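Local atomic coordinates of eukaryotic initiation factor 4F subunit P150 (Saccharomyces cerevisiae, PDB entry 2VSO), a protein that helps assemble the translation machinery at the mRNA cap as a scaffold of the eIF4F complex, and stimulates translation by engaging the poly(A)-binding protein PAB1. Residues R199-D204 with E211-S216; N255-A260 with R265-L270. One frame throughout, in Å; residues are numbered along the deposited sequence.

Interaction 1 (R199-D204 with E211-S216); sequences RRLMKD and EETLES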
loop_
_atom_site.group_PDB
_atom_site.type_symbol
_atom_site.label_atom_id
_atom_site.label_comp_id
_atom_site.label_asym_id
_atom_site.label_seq_id
_atom_site.Cartn_x
_atom_site.Cartn_y
_atom_site.Cartn_z
ATOM N N ARG C 199 -23.316 -8.531 -15.359
ATOM C CA ARG C 199 -23.641 -9.766 -16.053
ATOM C C ARG C 199 -22.437 -10.708 -16.076
ATOM O O ARG C 199 -22.564 -11.905 -15.848
ATOM C CB ARG C 199 -24.072 -9.428 -17.475
ATOM C CG ARG C 199 -25.026 -10.408 -18.135
ATOM C CD ARG C 199 -25.388 -9.904 -19.540
ATOM N NE ARG C 199 -26.168 -10.869 -20.309
ATOM C CZ ARG C 199 -27.494 -10.946 -20.278
ATOM N NH1 ARG C 199 -28.190 -10.118 -19.512
ATOM N NH2 ARG C 199 -28.124 -11.855 -21.011
ATOM N N ARG C 200 -21.263 -10.150 -16.346
ATOM C CA ARG C 200 -20.029 -10.922 -16.417
ATOM C C ARG C 200 -19.580 -11.399 -15.050
ATOM O O ARG C 200 -19.115 -12.530 -14.909
ATOM C CB ARG C 200 -18.925 -10.080 -17.064
ATOM C CG ARG C 200 -17.529 -10.676 -16.983
ATOM C CD ARG C 200 -17.384 -11.944 -17.813
ATOM N NE ARG C 200 -16.162 -12.672 -17.468
ATOM C CZ ARG C 200 -15.877 -13.903 -17.885
ATOM N NH1 ARG C 200 -16.727 -14.559 -18.667
ATOM N NH2 ARG C 200 -14.743 -14.480 -17.515
ATOM N N LEU C 201 -19.717 -10.521 -14.053
ATOM C CA LEU C 201 -19.312 -10.806 -12.669
ATOM C C LEU C 201 -20.221 -11.835 -12.017
ATOM O O LEU C 201 -19.753 -12.718 -11.311
ATOM C CB LEU C 201 -19.285 -9.527 -11.830
ATOM C CG LEU C 201 -18.234 -8.491 -12.215
ATOM C CD1 LEU C 201 -18.559 -7.172 -11.577
ATOM C CD2 LEU C 201 -16.818 -8.947 -11.870
ATOM N N MET C 202 -21.523 -11.715 -12.254
ATOM C CA MET C 202 -22.477 -12.693 -11.753
ATOM C C MET C 202 -22.177 -14.087 -12.296
ATOM O O MET C 202 -22.399 -15.088 -11.627
ATOM C CB MET C 202 -23.904 -12.291 -12.107
ATOM C CG MET C 202 -24.381 -11.006 -11.452
ATOM S SD MET C 202 -26.125 -10.690 -11.776
ATOM C CE MET C 202 -26.066 -10.447 -13.551
ATOM N N LYS C 203 -21.663 -14.146 -13.512
ATOM C CA LYS C 203 -21.327 -15.418 -14.129
ATOM C C LYS C 203 -20.231 -16.119 -13.317
ATOM O O LYS C 203 -20.311 -17.313 -13.065
ATOM C CB LYS C 203 -20.882 -15.192 -15.579
ATOM C CG LYS C 203 -21.284 -16.290 -16.564
ATOM C CD LYS C 203 -20.245 -17.400 -16.649
ATOM C CE LYS C 203 -20.666 -18.472 -17.642
ATOM N NZ LYS C 203 -19.817 -19.690 -17.533
ATOM N N ASP C 204 -19.220 -15.362 -12.900
ATOM C CA ASP C 204 -18.108 -15.915 -12.137
ATOM C C ASP C 204 -18.486 -16.125 -10.667
ATOM O O ASP C 204 -17.844 -16.893 -9.943
ATOM C CB ASP C 204 -16.874 -15.013 -12.248
ATOM C CG ASP C 204 -16.266 -15.015 -13.645
ATOM O OD1 ASP C 204 -16.953 -15.448 -14.593
ATOM O OD2 ASP C 204 -15.105 -14.580 -13.798
ATOM N N GLU C 211 -11.308 -14.789 -4.655
ATOM C CA GLU C 211 -11.423 -13.665 -3.741
ATOM C C GLU C 211 -11.208 -12.302 -4.414
ATOM O O GLU C 211 -11.786 -11.304 -3.993
ATOM C CB GLU C 211 -10.531 -13.863 -2.513
ATOM C CG GLU C 211 -11.124 -14.888 -1.555
ATOM C CD GLU C 211 -10.475 -14.887 -0.187
ATOM O OE1 GLU C 211 -9.408 -14.252 -0.028
ATOM O OE2 GLU C 211 -11.039 -15.533 0.724
ATOM N N GLU C 212 -10.400 -12.264 -5.465
ATOM C CA GLU C 212 -10.224 -11.038 -6.236
ATOM C C GLU C 212 -11.525 -10.605 -6.923
ATOM O O GLU C 212 -11.838 -9.419 -6.987
ATOM C CB GLU C 212 -9.119 -11.204 -7.278
ATOM C CG GLU C 212 -7.852 -11.843 -6.745
ATOM C CD GLU C 212 -6.763 -11.875 -7.787
ATOM O OE1 GLU C 212 -6.971 -11.281 -8.868
ATOM O OE2 GLU C 212 -5.706 -12.492 -7.530
ATOM N N THR C 213 -12.283 -11.572 -7.430
ATOM C CA THR C 213 -13.548 -11.281 -8.092
ATOM C C THR C 213 -14.577 -10.708 -7.125
ATOM O O THR C 213 -15.214 -9.695 -7.415
ATOM C CB THR C 213 -14.111 -12.532 -8.800
ATOM O OG1 THR C 213 -13.348 -12.778 -9.986
ATOM C CG2 THR C 213 -15.546 -12.326 -9.188
ATOM N N LEU C 214 -14.720 -11.366 -5.977
ATOM C CA LEU C 214 -15.606 -10.926 -4.899
ATOM C C LEU C 214 -15.230 -9.543 -4.392
ATOM O O LEU C 214 -16.087 -8.708 -4.132
ATOM C CB LEU C 214 -15.514 -11.906 -3.737
ATOM C CG LEU C 214 -16.162 -13.261 -3.942
ATOM C CD1 LEU C 214 -15.541 -14.254 -2.993
ATOM C CD2 LEU C 214 -17.666 -13.131 -3.737
ATOM N N GLU C 215 -13.935 -9.338 -4.213
ATOM C CA GLU C 215 -13.382 -8.037 -3.886
ATOM C C GLU C 215 -13.888 -7.012 -4.893
ATOM O O GLU C 215 -14.330 -5.926 -4.533
ATOM C CB GLU C 215 -11.859 -8.111 -3.972
ATOM C CG GLU C 215 -11.142 -6.953 -3.339
ATOM C CD GLU C 215 -11.021 -7.115 -1.842
ATOM O OE1 GLU C 215 -11.441 -6.188 -1.116
ATOM O OE2 GLU C 215 -10.516 -8.174 -1.401
ATOM N N SER C 216 -13.807 -7.382 -6.167
ATOM C CA SER C 216 -14.151 -6.510 -7.275
ATOM C C SER C 216 -15.617 -6.099 -7.241
ATOM O O SER C 216 -15.931 -4.924 -7.421
ATOM C CB SER C 216 -13.833 -7.210 -8.596
ATOM O OG SER C 216 -14.317 -6.478 -9.711
HETATM O O HOH W 1 -14.169 -12.253 -13.104
#
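With CG of Leu201 turned beside its backbone N (chi1 -66°) and OG of Ser216 set opposite its own (chi1 172°), a leucine methyl and a serine hydroxyl meet between two helices that run obliquely antiparallel. Leu201 CD2 comes within 4.1 Å of Ser216 OG, a van der Waals contact. One turn further along 199-204, the CB of Asp204 packs against CG2 of Thr213 at 4.3 Å. The polar link between the helices runs through a water, which donates to Asp204 OD2 at 2.6 Å and sits a longer 3.3 Å from Thr213 OG1. On its own helix, Asp204 lays its carboxylate over one face of the Arg200 guanidinium, with OD1 3.7 Å above the centre of that plane; the ion pair, Arg200 NH2 to Asp204 OD2, is long, and no N-H points at the oxygen. The axes of the short segments come to 10.4 Å and their directions differ by 141°; helices 191-206 and 211-228 form a helical hairpin of the all-helical MIF4G domain, the eIF4A-binding middle domain of eIF4G. Helix 163-185 packs on Thr213 and Ser216 through Leu174, while Met202 and Leu214 both reach helix 242-257, and Leu214 also touches Ile266 on helix 264-278.

Interaction 2 (N255-A260 with R265-L270); sequences NIIQTA and RIKFKL
This is an apolar contact at the turn between two consecutive helices of the MIF4G domain, an all-helical fold of the HEAT-repeat type, in which helices pack as antiparallel hairpins. Helix 242-257 ends here, and helix 264-278 begins a few residues later. Gln258 is the first residue to leave helical backbone angles, and the chain then turns back, bringing Ile257 and Lys267 to 6.2 Å between their CA atoms. The two segments bury 176 Å² between them, with no hydrogen bond from one to the other.

Ile257 and Leu270 carry the contact. The CG1-CD1 arm of Ile257 lies alongside Leu270, the two side chains running past each other in opposite directions. Its CG1 is placed beside the backbone N (chi1 -71°), and CD1 continues in an extended course (chi2 162°) to the base of the leucine. Ile256 meets the same leucine differently: it crosses at about a right angle and offers CG2 to Leu270 CD1 at 3.9 Å. At the margin, the aliphatic part of Lys267 completes the contact, its CG 4.3 Å from Ile257 CG2, while the chain beyond leads away. Ile262, in the connecting turn, touches Ile256, Lys267 and Leu270, and Val218 of helix 211-228 also packs on Leu270. Arg265 and Phe268 of the second helix come near the chain of another protein in the assembly, where Phe268 makes a cation-pi contact with a basic side chain of that chain.

At the end of the first helix, Thr259 OG1 lies 2.7 Å from Asn255 O. Across the contact, Ile257 CD1 approaches Leu270 CB to 3.5 Å, and that same CB is 3.6 Å from Ile257 CG1.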
loop_
_atom_site.group_PDB
_atom_site.type_symbol
_atom_site.label_atom_id
_atom_site.label_comp_id
_atom_site.label_asym_id
_atom_site.label_seq_id
_atom_site.Cartn_x
_atom_site.Cartn_y
_atom_site.Cartn_z
ATOM N N ASN C 255 -26.055 -16.570 -0.915
ATOM C CA ASN C 255 -25.680 -17.960 -1.099
ATOM C C ASN C 255 -24.214 -18.142 -0.775
ATOM O O ASN C 255 -23.854 -18.971 0.055
ATOM C CB ASN C 255 -25.958 -18.400 -2.538
ATOM C CG ASN C 255 -25.661 -19.866 -2.765
ATOM O OD1 ASN C 255 -25.361 -20.603 -1.828
ATOM N ND2 ASN C 255 -25.743 -20.298 -4.018
ATOM N N ILE C 256 -23.370 -17.347 -1.425
ATOM C CA ILE C 256 -21.929 -17.431 -1.219
ATOM C C ILE C 256 -21.533 -17.312 0.245
ATOM O O ILE C 256 -20.667 -18.040 0.724
ATOM C CB ILE C 256 -21.187 -16.370 -2.027
ATOM C CG1 ILE C 256 -20.992 -16.858 -3.466
ATOM C CG2 ILE C 256 -19.848 -16.058 -1.375
ATOM C CD1 ILE C 256 -20.677 -15.762 -4.452
ATOM N N ILE C 257 -22.166 -16.388 0.953
ATOM C CA ILE C 257 -21.907 -16.213 2.374
ATOM C C ILE C 257 -22.354 -17.456 3.129
ATOM O O ILE C 257 -21.615 -17.991 3.951
ATOM C CB ILE C 257 -22.673 -15.001 2.945
ATOM C CG1 ILE C 257 -22.086 -13.681 2.441
ATOM C CG2 ILE C 257 -22.655 -15.042 4.454
ATOM C CD1 ILE C 257 -23.027 -12.517 2.609
ATOM N N GLN C 258 -23.564 -17.914 2.829
ATOM C CA GLN C 258 -24.194 -18.990 3.580
ATOM C C GLN C 258 -23.799 -20.387 3.110
ATOM O O GLN C 258 -24.480 -21.349 3.447
ATOM C CB GLN C 258 -25.719 -18.871 3.506
ATOM C CG GLN C 258 -26.288 -17.529 3.929
ATOM C CD GLN C 258 -27.750 -17.381 3.543
ATOM O OE1 GLN C 258 -28.417 -18.363 3.208
ATOM N NE2 GLN C 258 -28.254 -16.152 3.584
ATOM N N THR C 259 -22.736 -20.512 2.319
ATOM C CA THR C 259 -22.287 -21.838 1.877
ATOM C C THR C 259 -20.797 -21.905 1.575
ATOM O O THR C 259 -20.079 -22.724 2.146
ATOM C CB THR C 259 -23.054 -22.365 0.631
ATOM O OG1 THR C 259 -22.893 -21.459 -0.468
ATOM C CG2 THR C 259 -24.537 -22.563 0.925
ATOM N N ALA C 260 -20.334 -21.057 0.663
ATOM C CA ALA C 260 -18.939 -21.082 0.237
ATOM C C ALA C 260 -17.979 -20.886 1.404
ATOM O O ALA C 260 -18.341 -20.319 2.434
ATOM C CB ALA C 260 -18.693 -20.038 -0.832
ATOM N N ARG C 265 -12.455 -12.006 6.200
ATOM C CA ARG C 265 -12.331 -10.634 5.726
ATOM C C ARG C 265 -13.354 -10.357 4.626
ATOM O O ARG C 265 -14.035 -9.331 4.655
ATOM C CB ARG C 265 -10.910 -10.391 5.209
ATOM C CG ARG C 265 -10.514 -8.942 5.073
ATOM C CD ARG C 265 -9.089 -8.830 4.572
ATOM N NE ARG C 265 -8.989 -9.258 3.185
ATOM C CZ ARG C 265 -9.185 -8.456 2.145
ATOM N NH1 ARG C 265 -9.475 -7.171 2.337
ATOM N NH2 ARG C 265 -9.086 -8.945 0.916
ATOM N N ILE C 266 -13.455 -11.286 3.669
ATOM C CA ILE C 266 -14.380 -11.164 2.544
ATOM C C ILE C 266 -15.818 -11.385 2.987
ATOM O O ILE C 266 -16.735 -10.742 2.480
ATOM C CB ILE C 266 -14.059 -12.161 1.396
ATOM C CG1 ILE C 266 -12.569 -12.188 1.087
ATOM C CG2 ILE C 266 -14.793 -11.764 0.144
ATOM C CD1 ILE C 266 -12.106 -11.015 0.276
ATOM N N LYS C 267 -16.014 -12.307 3.923
ATOM C CA LYS C 267 -17.338 -12.590 4.461
ATOM C C LYS C 267 -17.885 -11.359 5.158
ATOM O O LYS C 267 -19.087 -11.132 5.166
ATOM C CB LYS C 267 -17.308 -13.757 5.442
ATOM C CG LYS C 267 -18.698 -14.192 5.890
ATOM C CD LYS C 267 -18.650 -15.116 7.095
ATOM C CE LYS C 267 -18.092 -14.396 8.315
ATOM N NZ LYS C 267 -17.745 -15.338 9.420
ATOM N N PHE C 268 -16.989 -10.564 5.738
ATOM C CA PHE C 268 -17.386 -9.331 6.395
ATOM C C PHE C 268 -17.768 -8.275 5.375
ATOM O O PHE C 268 -18.677 -7.497 5.615
ATOM C CB PHE C 268 -16.282 -8.787 7.323
ATOM C CG PHE C 268 -16.140 -9.545 8.618
ATOM C CD1 PHE C 268 -14.903 -9.671 9.227
ATOM C CD2 PHE C 268 -17.238 -10.142 9.213
ATOM C CE1 PHE C 268 -14.772 -10.374 10.404
ATOM C CE2 PHE C 268 -17.104 -10.852 10.389
ATOM C CZ PHE C 268 -15.870 -10.962 10.985
ATOM N N LYS C 269 -17.058 -8.239 4.249
ATOM C CA LYS C 269 -17.364 -7.295 3.168
ATOM C C LYS C 269 -18.741 -7.551 2.558
ATOM O O LYS C 269 -19.520 -6.626 2.354
ATOM C CB LYS C 269 -16.292 -7.346 2.074
ATOM C CG LYS C 269 -14.993 -6.638 2.444
ATOM C CD LYS C 269 -13.866 -6.962 1.456
ATOM C CE LYS C 269 -12.768 -5.917 1.531
ATOM N NZ LYS C 269 -12.332 -5.669 2.931
ATOM N N LEU C 270 -19.032 -8.817 2.285
ATOM C CA LEU C 270 -20.313 -9.214 1.738
ATOM C C LEU C 270 -21.484 -8.913 2.666
ATOM O O LEU C 270 -22.530 -8.460 2.231
ATOM C CB LEU C 270 -20.295 -10.703 1.394
ATOM C CG LEU C 270 -19.148 -11.149 0.491
ATOM C CD1 LEU C 270 -19.094 -12.665 0.402
ATOM C CD2 LEU C 270 -19.307 -10.538 -0.888
#

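How the interactions relate
Interactions 1 and 2 are successive helix pairs of one MIF4G domain, their centres about 13 Å apart. Interaction 1, between helices 191-206 and 211-228, comes first along the chain and is complete before helix 242-257 begins; interaction 2 joins that helix to helix 264-278. The pairs meet directly: Glu215 OE2 forms a salt bridge with Arg265 NH2 at 2.8 Å, and Glu211 packs on Ile266, its CD 3.6 Å from Ile266 CG1. Helix 211-228 thus touches both its hairpin partner and the next pair, so the two helix pairs pack side by side. Arg265 also packs on an aromatic side chain of the other protein's chain, placing the junction close to the intermolecular surface.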